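Local coordinates for amidohydrolase (Xanthomonas campestris pv. campestris, PDB 4DZH), which is a zinc-binding amidohydrolase of the ATZ/TRZ family that probably deaminates adenosine-type substrates such as 5'-methylthioadenosine, at residues A[122-130]-A[420-431]; A[163-174]-A[199-210]. All coordinates share one frame; numbering follows the deposited sequence. Where two conformers were deposited one is given.

Contact 1: residues A[122-130]-A[420-431]; sequences TLAIAEMLR and KLVQRELIDMDT
Lys420 lays the start of its side chain against Leu129, its CB 3.8 Å from Leu129 CD2. Its chain then bends away, and NZ bonds to His153 O. Lys420 and Leu421 form a beta bulge opposite Val413. The Leu421 side chain crosses that of Arg130 at about a right angle, with CD1 meeting CG. From the type I' turn Val422 to Glu425 the folded Arg424 side chain curls back toward the helix end. In one of its two conformers, NH1 donates to Arg130 O at 2.8 Å, in the carbonyl plane on a lone pair. There NH1 also bonds to Val410 O, and NH2 sits over one face of the Arg130 guanidinium, whose NE forms a salt bridge with Glu390 of the second subunit. A water at that guanidinium's edge joins Arg130 NH1 to Arg424 O. Leu426 forks over the helix, CD1 3.6 Å from Ala126 CB and CD2 3.7 Å from Leu129 CB. Met429 CE lies 3.8 Å from Thr122 CG2, while SD faces Ile125 CG2. The hairpin and the loop after it pack on the last turns of helix 114-130. Helix 143-152 and strand 410-415 adjoin it, as does Leu389 of the second subunit.

Contact 2: residues A[163-174]-A[199-210]; sequences IIDFPTAWASSD and APHAPYTVNDAN
Ile164 lies across Thr205 and alongside His201. Its CG1 is 3.7 Å from Thr205 CB. With CG1 anti to the backbone N (chi1 -168°) and the chain extended, CD1 runs on beside His201, 3.8 Å from its CB. The two side chains point the same way. Thr205 OG1 meets the edge of the His201 ring and shares a hydrogen bond with ND1, which helps fix the turn of the imidazole. Thr205 CG2 touches the edge of the Phe166 ring at CE2.

Next to these side chains the backbones form a parallel bridge, Ile163 with Pro200. Ile163 N bonds to Ala199 O, with the donor well above the carbonyl plane. Ile163 O then takes His201 N, and Pro200 CA adds a CA-H...O contact to the same oxygen. Past the strand end, Asp165 N bonds to Thr205 O at 2.9 Å, almost in line with the carbonyl.

Asp165 OD1 holds two donors. Asn207 N comes to its syn lone pair at 2.9 Å. Asn210 ND2 comes from the anti side at 2.9 Å, 25° out of the carboxylate plane. ND2 also donates to Asp174 OD1 at 3.0 Å, from above that carboxylate, whose plane stands 89° to the amide. Both carboxylates thus grip one buried amide nitrogen. Asn207 OD1 caps helix 208-221 by accepting Asn210 N. The start of this helix is therefore tied to Asp165 and to Asp174, the first residue of helix 174-188.

These are the loops after neighbouring parallel strands 156-163 and 194-200, at the C-terminal ends of TIM-barrel strands. That is the active-site end in this superfamily. His201 O is hydrogen-bonded to ND1 of the zinc ligand His228, and the His201 side chain is about 7 Å from a zinc ion.

The centres of contacts 1 and 2 are 34 Å apart, and their nearest atoms are about 15 Å apart, so they do not touch. Both reach the same mixed sheet. Contact 1 does so through strands 418-422 and 425-426, and contact 2 through strands 156-163 and 194-200. Along the chain, helix 114-130 comes first. Both segments of contact 2 follow, 25 residues apart, and segment 420-431 returns much later. The whole of contact 2 thus falls within the stretch of chain that contact 1 brings together. Contact 1 brings the late hairpin back to an early helix, beside the second subunit. Contact 2 joins successive barrel loops near the zinc site.

Contact 1: residues A[122-130]-A[420-431]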
loop_
_atom_site.group_PDB
_atom_site.type_symbol
_atom_site.label_atom_id
_atom_site.label_comp_id
_atom_site.label_asym_id
_atom_site.label_seq_id
_atom_site.Cartn_x
_atom_site.Cartn_y
_atom_site.Cartn_z
ATOM N N THR A 122 -8.828 16.147 -14.469
ATOM C CA THR A 122 -7.547 16.798 -14.542
ATOM C C THR A 122 -6.704 16.538 -13.287
ATOM O O THR A 122 -5.502 16.235 -13.380
ATOM C CB THR A 122 -7.739 18.313 -14.755
ATOM O OG1 THR A 122 -8.471 18.517 -15.951
ATOM C CG2 THR A 122 -6.405 19.002 -14.832
ATOM N N LEU A 123 -7.334 16.651 -12.108
ATOM C CA LEU A 123 -6.696 16.257 -10.867
ATOM C C LEU A 123 -6.160 14.794 -10.933
ATOM O O LEU A 123 -5.003 14.533 -10.591
ATOM C CB LEU A 123 -7.694 16.419 -9.715
ATOM C CG LEU A 123 -7.139 16.087 -8.325
ATOM C CD1 LEU A 123 -5.840 16.864 -8.049
ATOM C CD2 LEU A 123 -8.199 16.386 -7.325
ATOM N N ALA A 124 -6.993 13.889 -11.447
ATOM C CA ALA A 124 -6.580 12.499 -11.579
ATOM C C ALA A 124 -5.379 12.317 -12.511
ATOM O O ALA A 124 -4.450 11.536 -12.213
ATOM C CB ALA A 124 -7.749 11.639 -12.052
ATOM N N ILE A 125 -5.369 13.070 -13.622
ATOM C CA ILE A 125 -4.268 12.963 -14.567
ATOM C C ILE A 125 -2.937 13.332 -13.877
ATOM O O ILE A 125 -1.937 12.618 -13.991
ATOM C CB ILE A 125 -4.525 13.847 -15.792
ATOM C CG1 ILE A 125 -5.646 13.269 -16.650
ATOM C CG2 ILE A 125 -3.200 14.053 -16.575
ATOM C CD1 ILE A 125 -6.129 14.250 -17.730
ATOM N N ALA A 126 -2.936 14.399 -13.074
ATOM C CA ALA A 126 -1.728 14.744 -12.314
ATOM C C ALA A 126 -1.320 13.599 -11.351
ATOM O O ALA A 126 -0.142 13.230 -11.264
ATOM C CB ALA A 126 -1.959 16.066 -11.563
ATOM N N GLU A 127 -2.293 13.073 -10.600
ATOM C CA GLU A 127 -1.994 12.003 -9.662
ATOM C C GLU A 127 -1.491 10.743 -10.365
ATOM O O GLU A 127 -0.540 10.079 -9.892
ATOM C CB GLU A 127 -3.217 11.677 -8.787
ATOM C CG GLU A 127 -2.895 10.546 -7.791
ATOM C CD GLU A 127 -3.994 10.263 -6.805
ATOM O OE1 GLU A 127 -4.995 10.991 -6.757
ATOM O OE2 GLU A 127 -3.818 9.261 -6.071
ATOM N N MET A 128 -2.081 10.458 -11.530
ATOM C CA MET A 128 -1.716 9.252 -12.273
ATOM C C MET A 128 -0.316 9.386 -12.816
ATOM O O MET A 128 0.493 8.509 -12.612
ATOM C CB MET A 128 -2.712 8.940 -13.374
ATOM C CG MET A 128 -4.037 8.476 -12.791
ATOM S SD MET A 128 -5.183 7.912 -14.079
ATOM C CE MET A 128 -5.450 9.465 -14.990
ATOM N N LEU A 129 -0.012 10.533 -13.416
ATOM C CA LEU A 129 1.335 10.736 -13.991
ATOM C C LEU A 129 2.422 10.671 -12.914
ATOM O O LEU A 129 3.453 10.034 -13.088
ATOM C CB LEU A 129 1.458 12.065 -14.745
ATOM C CG LEU A 129 0.607 12.130 -16.007
ATOM C CD1 LEU A 129 0.510 13.552 -16.560
ATOM C CD2 LEU A 129 1.182 11.154 -17.060
ATOM N N ARG A 130 2.137 11.275 -11.761
ATOM C CA ARG A 130 3.121 11.338 -10.671
ATOM C C ARG A 130 3.421 9.929 -10.115
ATOM O O ARG A 130 4.476 9.675 -9.511
ATOM C CB ARG A 130 2.652 12.310 -9.591
ATOM C CG ARG A 130 2.917 13.807 -9.971
ATOM C CD ARG A 130 2.035 14.760 -9.219
ATOM N NE ARG A 130 2.189 14.670 -7.763
ATOM C CZ ARG A 130 2.985 15.444 -7.027
ATOM N NH1 ARG A 130 3.769 16.371 -7.586
ATOM N NH2 ARG A 130 2.986 15.290 -5.703
ATOM N N LYS A 420 5.852 13.894 -19.953
ATOM C CA LYS A 420 4.726 14.330 -19.138
ATOM C C LYS A 420 5.173 14.665 -17.748
ATOM O O LYS A 420 4.573 15.534 -17.094
ATOM C CB LYS A 420 3.700 13.197 -18.994
ATOM C CG LYS A 420 3.375 12.524 -20.324
ATOM C CD LYS A 420 2.973 13.531 -21.313
ATOM C CE LYS A 420 1.838 14.401 -20.848
ATOM N NZ LYS A 420 1.478 15.369 -21.930
ATOM N N LEU A 421 6.170 13.932 -17.276
ATOM C CA LEU A 421 6.730 14.134 -15.927
ATOM C C LEU A 421 8.206 14.102 -16.171
ATOM O O LEU A 421 8.729 13.137 -16.758
ATOM C CB LEU A 421 6.312 12.996 -14.949
ATOM C CG LEU A 421 6.734 13.257 -13.476
ATOM C CD1 LEU A 421 5.734 14.219 -12.846
ATOM C CD2 LEU A 421 6.860 11.945 -12.732
ATOM N N VAL A 422 8.896 15.161 -15.726
ATOM C CA VAL A 422 10.336 15.286 -15.918
ATOM C C VAL A 422 10.963 15.609 -14.568
ATOM O O VAL A 422 10.730 16.714 -14.054
ATOM C CB VAL A 422 10.631 16.420 -16.896
ATOM C CG1 VAL A 422 12.140 16.765 -16.906
ATOM C CG2 VAL A 422 10.106 16.069 -18.334
ATOM N N GLN A 423 11.753 14.686 -14.029
ATOM C CA GLN A 423 12.335 14.791 -12.688
ATOM C C GLN A 423 11.273 15.214 -11.677
ATOM O O GLN A 423 11.438 16.230 -10.953
ATOM C CB GLN A 423 13.551 15.759 -12.679
ATOM C CG GLN A 423 14.772 15.221 -13.481
ATOM C CD GLN A 423 15.763 16.326 -13.928
ATOM O OE1 GLN A 423 15.411 17.520 -13.990
ATOM N NE2 GLN A 423 17.003 15.920 -14.249
ATOM N N ARG A 424 10.184 14.440 -11.639
ATOM C CA ARG A 424 9.034 14.646 -10.751
ATOM C C ARG A 424 8.240 15.904 -11.032
ATOM O O ARG A 424 7.278 16.188 -10.304
ATOM C CB ARG A 424 9.466 14.655 -9.281
ATOM C CG ARG A 424 10.165 13.397 -8.825
ATOM C CD ARG A 424 9.183 12.261 -8.496
ATOM N NE ARG A 424 8.120 12.582 -7.539
ATOM C CZ ARG A 424 6.919 12.007 -7.598
ATOM N NH1 ARG A 424 6.679 11.099 -8.548
ATOM N NH2 ARG A 424 5.970 12.326 -6.717
ATOM N N GLU A 425 8.636 16.672 -12.050
ATOM C CA GLU A 425 7.894 17.891 -12.389
ATOM C C GLU A 425 6.855 17.604 -13.477
ATOM O O GLU A 425 7.210 17.083 -14.538
ATOM C CB GLU A 425 8.835 19.050 -12.799
ATOM C CG GLU A 425 8.070 20.397 -12.973
ATOM C CD GLU A 425 8.966 21.602 -13.311
ATOM O OE1 GLU A 425 10.205 21.422 -13.365
ATOM O OE2 GLU A 425 8.419 22.718 -13.524
ATOM N N LEU A 426 5.603 18.016 -13.267
ATOM C CA LEU A 426 4.561 17.868 -14.280
ATOM C C LEU A 426 4.661 18.966 -15.337
ATOM O O LEU A 426 4.709 20.143 -15.005
ATOM C CB LEU A 426 3.179 17.926 -13.639
ATOM C CG LEU A 426 2.681 16.658 -12.938
ATOM C CD1 LEU A 426 1.419 17.043 -12.240
ATOM C CD2 LEU A 426 2.441 15.568 -14.010
ATOM N N ILE A 427 4.644 18.571 -16.602
ATOM C CA ILE A 427 4.704 19.493 -17.738
ATOM C C ILE A 427 3.335 20.014 -18.107
ATOM O O ILE A 427 2.360 19.253 -18.240
ATOM C CB ILE A 427 5.312 18.774 -18.946
ATOM C CG1 ILE A 427 6.707 18.232 -18.600
ATOM C CG2 ILE A 427 5.422 19.716 -20.144
ATOM C CD1 ILE A 427 7.634 19.262 -17.921
ATOM N N ASP A 428 3.253 21.311 -18.266
ATOM C CA ASP A 428 1.995 21.961 -18.596
ATOM C C ASP A 428 0.899 21.687 -17.576
ATOM O O ASP A 428 -0.296 21.749 -17.935
ATOM C CB ASP A 428 1.506 21.563 -20.003
ATOM C CG ASP A 428 2.454 22.028 -21.120
ATOM O OD1 ASP A 428 3.151 23.076 -20.962
ATOM O OD2 ASP A 428 2.482 21.347 -22.173
ATOM N N MET A 429 1.276 21.357 -16.325
ATOM C CA MET A 429 0.304 21.325 -15.263
ATOM C C MET A 429 0.897 22.133 -14.129
ATOM O O MET A 429 2.104 22.162 -13.944
ATOM C CB MET A 429 -0.022 19.879 -14.813
ATOM C CG MET A 429 -0.329 18.952 -15.988
ATOM S SD MET A 429 -1.126 17.435 -15.432
ATOM C CE MET A 429 -2.772 17.972 -15.075
ATOM N N ASP A 430 0.039 22.825 -13.413
ATOM C CA ASP A 430 0.473 23.590 -12.250
ATOM C C ASP A 430 -0.171 23.010 -10.983
ATOM O O ASP A 430 -1.371 23.197 -10.737
ATOM C CB ASP A 430 0.109 25.061 -12.479
ATOM C CG ASP A 430 0.560 25.958 -11.346
ATOM O OD1 ASP A 430 1.782 26.187 -11.198
ATOM O OD2 ASP A 430 -0.318 26.432 -10.597
ATOM N N THR A 431 0.626 22.305 -10.180
ATOM C CA THR A 431 0.104 21.660 -8.959
ATOM C C THR A 431 -0.571 22.637 -7.989
ATOM O O THR A 431 -1.575 22.304 -7.347
ATOM C CB THR A 431 1.181 20.826 -8.248
ATOM O OG1 THR A 431 2.298 21.657 -7.931
ATOM C CG2 THR A 431 1.660 19.718 -9.161
HETATM O O HOH W 1 4.680 16.895 -10.046
#

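Contact 2: residues A[163-174]-A[199-210]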
loop_
_atom_site.group_PDB
_atom_site.type_symbol
_atom_site.label_atom_id
_atom_site.label_comp_id
_atom_site.label_asym_id
_atom_site.label_seq_id
_atom_site.Cartn_x
_atom_site.Cartn_y
_atom_site.Cartn_z
ATOM N N ILE A 163 -24.196 3.730 -19.859
ATOM C CA ILE A 163 -25.569 3.382 -20.174
ATOM C C ILE A 163 -26.234 2.931 -18.858
ATOM O O ILE A 163 -25.711 2.047 -18.169
ATOM C CB ILE A 163 -25.640 2.206 -21.171
ATOM C CG1 ILE A 163 -24.903 2.536 -22.467
ATOM C CG2 ILE A 163 -27.102 1.768 -21.398
ATOM C CD1 ILE A 163 -25.541 3.726 -23.270
ATOM N N ILE A 164 -27.382 3.513 -18.501
ATOM C CA ILE A 164 -28.048 3.152 -17.246
ATOM C C ILE A 164 -29.540 3.459 -17.425
ATOM O O ILE A 164 -29.918 4.303 -18.252
ATOM C CB ILE A 164 -27.369 3.900 -16.040
ATOM C CG1 ILE A 164 -27.827 3.337 -14.695
ATOM C CG2 ILE A 164 -27.553 5.411 -16.102
ATOM C CD1 ILE A 164 -27.041 3.893 -13.534
ATOM N N ASP A 165 -30.386 2.762 -16.673
ATOM C CA ASP A 165 -31.836 2.905 -16.879
ATOM C C ASP A 165 -32.386 4.189 -16.270
ATOM O O ASP A 165 -33.563 4.474 -16.448
ATOM C CB ASP A 165 -32.612 1.790 -16.174
ATOM C CG ASP A 165 -32.428 0.417 -16.789
ATOM O OD1 ASP A 165 -31.865 0.269 -17.894
ATOM O OD2 ASP A 165 -32.912 -0.542 -16.141
ATOM N N PHE A 166 -31.585 4.915 -15.499
ATOM C CA PHE A 166 -32.090 6.044 -14.706
ATOM C C PHE A 166 -31.594 7.397 -15.212
ATOM O O PHE A 166 -30.478 7.516 -15.728
ATOM C CB PHE A 166 -31.684 5.886 -13.236
ATOM C CG PHE A 166 -31.923 4.515 -12.690
ATOM C CD1 PHE A 166 -33.213 3.992 -12.638
ATOM C CD2 PHE A 166 -30.872 3.751 -12.222
ATOM C CE1 PHE A 166 -33.445 2.722 -12.129
ATOM C CE2 PHE A 166 -31.090 2.483 -11.711
ATOM C CZ PHE A 166 -32.382 1.969 -11.671
ATOM N N PRO A 167 -32.431 8.434 -15.097
ATOM C CA PRO A 167 -32.028 9.746 -15.610
ATOM C C PRO A 167 -31.014 10.424 -14.717
ATOM O O PRO A 167 -31.019 10.254 -13.480
ATOM C CB PRO A 167 -33.352 10.541 -15.637
ATOM C CG PRO A 167 -34.173 9.878 -14.582
ATOM C CD PRO A 167 -33.842 8.418 -14.657
ATOM N N THR A 168 -30.107 11.149 -15.353
ATOM C CA THR A 168 -29.072 11.913 -14.665
ATOM C C THR A 168 -28.864 13.171 -15.487
ATOM O O THR A 168 -29.490 13.350 -16.542
ATOM C CB THR A 168 -27.736 11.163 -14.634
ATOM O OG1 THR A 168 -27.329 10.881 -15.983
ATOM C CG2 THR A 168 -27.856 9.862 -13.854
ATOM N N ALA A 169 -27.963 14.029 -15.026
ATOM C CA ALA A 169 -27.640 15.254 -15.737
ATOM C C ALA A 169 -27.062 14.950 -17.118
ATOM O O ALA A 169 -27.210 15.736 -18.069
ATOM C CB ALA A 169 -26.649 16.059 -14.921
ATOM N N TRP A 170 -26.388 13.811 -17.222
ATOM C CA TRP A 170 -25.823 13.375 -18.497
ATOM C C TRP A 170 -26.869 13.049 -19.578
ATOM O O TRP A 170 -26.742 13.432 -20.753
ATOM C CB TRP A 170 -24.910 12.180 -18.238
ATOM C CG TRP A 170 -24.261 11.571 -19.443
ATOM C CD1 TRP A 170 -24.355 10.262 -19.832
ATOM C CD2 TRP A 170 -23.409 12.217 -20.412
ATOM N NE1 TRP A 170 -23.623 10.054 -20.972
ATOM C CE2 TRP A 170 -23.037 11.236 -21.356
ATOM C CE3 TRP A 170 -22.961 13.529 -20.592
ATOM C CZ2 TRP A 170 -22.202 11.510 -22.441
ATOM C CZ3 TRP A 170 -22.124 13.805 -21.681
ATOM C CH2 TRP A 170 -21.758 12.795 -22.588
ATOM N N ALA A 171 -27.923 12.345 -19.190
ATOM C CA ALA A 171 -28.927 11.900 -20.137
ATOM C C ALA A 171 -30.183 11.503 -19.361
ATOM O O ALA A 171 -30.114 10.881 -18.292
ATOM C CB ALA A 171 -28.428 10.704 -20.911
ATOM N N SER A 172 -31.342 11.872 -19.891
ATOM C CA SER A 172 -32.567 11.605 -19.141
ATOM C C SER A 172 -33.394 10.425 -19.694
ATOM O O SER A 172 -34.399 10.019 -19.093
ATOM C CB SER A 172 -33.394 12.889 -19.008
ATOM O OG SER A 172 -33.869 13.321 -20.271
ATOM N N SER A 173 -32.972 9.872 -20.828
ATOM C CA SER A 173 -33.699 8.776 -21.455
ATOM C C SER A 173 -32.747 7.786 -22.087
ATOM O O SER A 173 -31.579 8.126 -22.327
ATOM C CB SER A 173 -34.665 9.282 -22.533
ATOM O OG SER A 173 -33.952 9.811 -23.663
ATOM N N ASP A 174 -33.231 6.567 -22.338
ATOM C CA ASP A 174 -32.439 5.554 -23.054
ATOM C C ASP A 174 -31.890 6.141 -24.350
ATOM O O ASP A 174 -30.700 6.040 -24.615
ATOM C CB ASP A 174 -33.246 4.277 -23.367
ATOM C CG ASP A 174 -33.740 3.548 -22.119
ATOM O OD1 ASP A 174 -33.094 3.669 -21.048
ATOM O OD2 ASP A 174 -34.788 2.840 -22.222
ATOM N N ALA A 199 -20.204 1.582 -21.585
ATOM C CA ALA A 199 -20.092 1.319 -20.163
ATOM C C ALA A 199 -21.471 1.157 -19.522
ATOM O O ALA A 199 -21.905 2.014 -18.733
ATOM C CB ALA A 199 -19.300 2.436 -19.466
ATOM N N PRO A 200 -22.157 0.055 -19.830
ATOM C CA PRO A 200 -23.360 -0.178 -19.028
ATOM C C PRO A 200 -22.978 -0.283 -17.539
ATOM O O PRO A 200 -21.941 -0.867 -17.170
ATOM C CB PRO A 200 -23.882 -1.504 -19.573
ATOM C CG PRO A 200 -22.640 -2.239 -20.071
ATOM C CD PRO A 200 -21.793 -1.090 -20.670
ATOM N N HIS A 201 -23.770 0.341 -16.679
ATOM C CA HIS A 201 -23.324 0.537 -15.308
ATOM C C HIS A 201 -23.147 -0.774 -14.518
ATOM O O HIS A 201 -22.064 -1.049 -13.978
ATOM C CB HIS A 201 -24.215 1.525 -14.554
ATOM C CG HIS A 201 -23.915 1.579 -13.091
ATOM N ND1 HIS A 201 -24.710 0.976 -12.134
ATOM C CD2 HIS A 201 -22.859 2.107 -12.427
ATOM C CE1 HIS A 201 -24.163 1.146 -10.942
ATOM N NE2 HIS A 201 -23.046 1.841 -11.092
ATOM N N ALA A 202 -24.205 -1.572 -14.432
ATOM C CA ALA A 202 -24.183 -2.809 -13.654
ATOM C C ALA A 202 -25.389 -3.660 -14.105
ATOM O O ALA A 202 -26.333 -3.135 -14.730
ATOM C CB ALA A 202 -24.304 -2.501 -12.169
ATOM N N PRO A 203 -25.361 -4.968 -13.822
ATOM C CA PRO A 203 -26.501 -5.801 -14.259
ATOM C C PRO A 203 -27.820 -5.341 -13.632
ATOM O O PRO A 203 -28.888 -5.529 -14.268
ATOM C CB PRO A 203 -26.108 -7.196 -13.763
ATOM C CG PRO A 203 -24.581 -7.164 -13.771
ATOM C CD PRO A 203 -24.264 -5.777 -13.258
ATOM N N TYR A 204 -27.762 -4.778 -12.420
ATOM C CA TYR A 204 -28.968 -4.372 -11.683
ATOM C C TYR A 204 -29.470 -2.967 -12.037
ATOM O O TYR A 204 -30.512 -2.532 -11.539
ATOM C CB TYR A 204 -28.778 -4.476 -10.168
ATOM C CG TYR A 204 -27.514 -3.793 -9.663
ATOM C CD1 TYR A 204 -27.513 -2.435 -9.355
ATOM C CD2 TYR A 204 -26.342 -4.514 -9.495
ATOM C CE1 TYR A 204 -26.374 -1.807 -8.895
ATOM C CE2 TYR A 204 -25.193 -3.899 -9.044
ATOM C CZ TYR A 204 -25.217 -2.560 -8.736
ATOM O OH TYR A 204 -24.063 -1.970 -8.293
ATOM N N THR A 205 -28.751 -2.251 -12.893
ATOM C CA THR A 205 -29.181 -0.899 -13.270
ATOM C C THR A 205 -29.385 -0.784 -14.759
ATOM O O THR A 205 -29.661 0.306 -15.257
ATOM C CB THR A 205 -28.171 0.187 -12.876
ATOM O OG1 THR A 205 -26.874 -0.142 -13.411
ATOM C CG2 THR A 205 -28.085 0.359 -11.358
ATOM N N VAL A 206 -29.234 -1.894 -15.472
ATOM C CA VAL A 206 -29.334 -1.882 -16.916
ATOM C C VAL A 206 -30.318 -2.983 -17.310
ATOM O O VAL A 206 -30.076 -4.166 -17.050
ATOM C CB VAL A 206 -27.975 -2.123 -17.611
ATOM C CG1 VAL A 206 -28.140 -2.220 -19.128
ATOM C CG2 VAL A 206 -26.971 -1.017 -17.256
ATOM N N ASN A 207 -31.421 -2.597 -17.950
ATOM C CA ASN A 207 -32.433 -3.593 -18.287
ATOM C C ASN A 207 -32.067 -4.448 -19.519
ATOM O O ASN A 207 -31.101 -4.154 -20.217
ATOM C CB ASN A 207 -33.824 -2.956 -18.364
ATOM C CG ASN A 207 -33.983 -1.962 -19.534
ATOM O OD1 ASN A 207 -33.253 -2.006 -20.527
ATOM N ND2 ASN A 207 -34.971 -1.071 -19.417
ATOM N N ASP A 208 -32.808 -5.527 -19.766
ATOM C CA ASP A 208 -32.490 -6.420 -20.880
ATOM C C ASP A 208 -32.444 -5.719 -22.257
ATOM O O ASP A 208 -31.600 -6.035 -23.103
ATOM C CB ASP A 208 -33.539 -7.529 -20.952
ATOM C CG ASP A 208 -33.290 -8.619 -19.935
ATOM O OD1 ASP A 208 -32.351 -8.452 -19.105
ATOM O OD2 ASP A 208 -34.010 -9.653 -19.958
ATOM N N ALA A 209 -33.388 -4.801 -22.503
ATOM C CA ALA A 209 -33.450 -4.070 -23.764
ATOM C C ALA A 209 -32.229 -3.171 -23.974
ATOM O O ALA A 209 -31.695 -3.112 -25.073
ATOM C CB ALA A 209 -34.735 -3.264 -23.825
ATOM N N ASN A 210 -31.800 -2.486 -22.915
ATOM C CA ASN A 210 -30.589 -1.677 -22.976
ATOM C C ASN A 210 -29.339 -2.535 -23.194
ATOM O O ASN A 210 -28.425 -2.134 -23.924
ATOM C CB ASN A 210 -30.457 -0.805 -21.727
ATOM C CG ASN A 210 -31.344 0.428 -21.805
ATOM O OD1 ASN A 210 -31.733 0.846 -22.899
ATOM N ND2 ASN A 210 -31.656 1.017 -20.659
HETATM O O HOH W 2 -34.790 -0.243 -22.443
#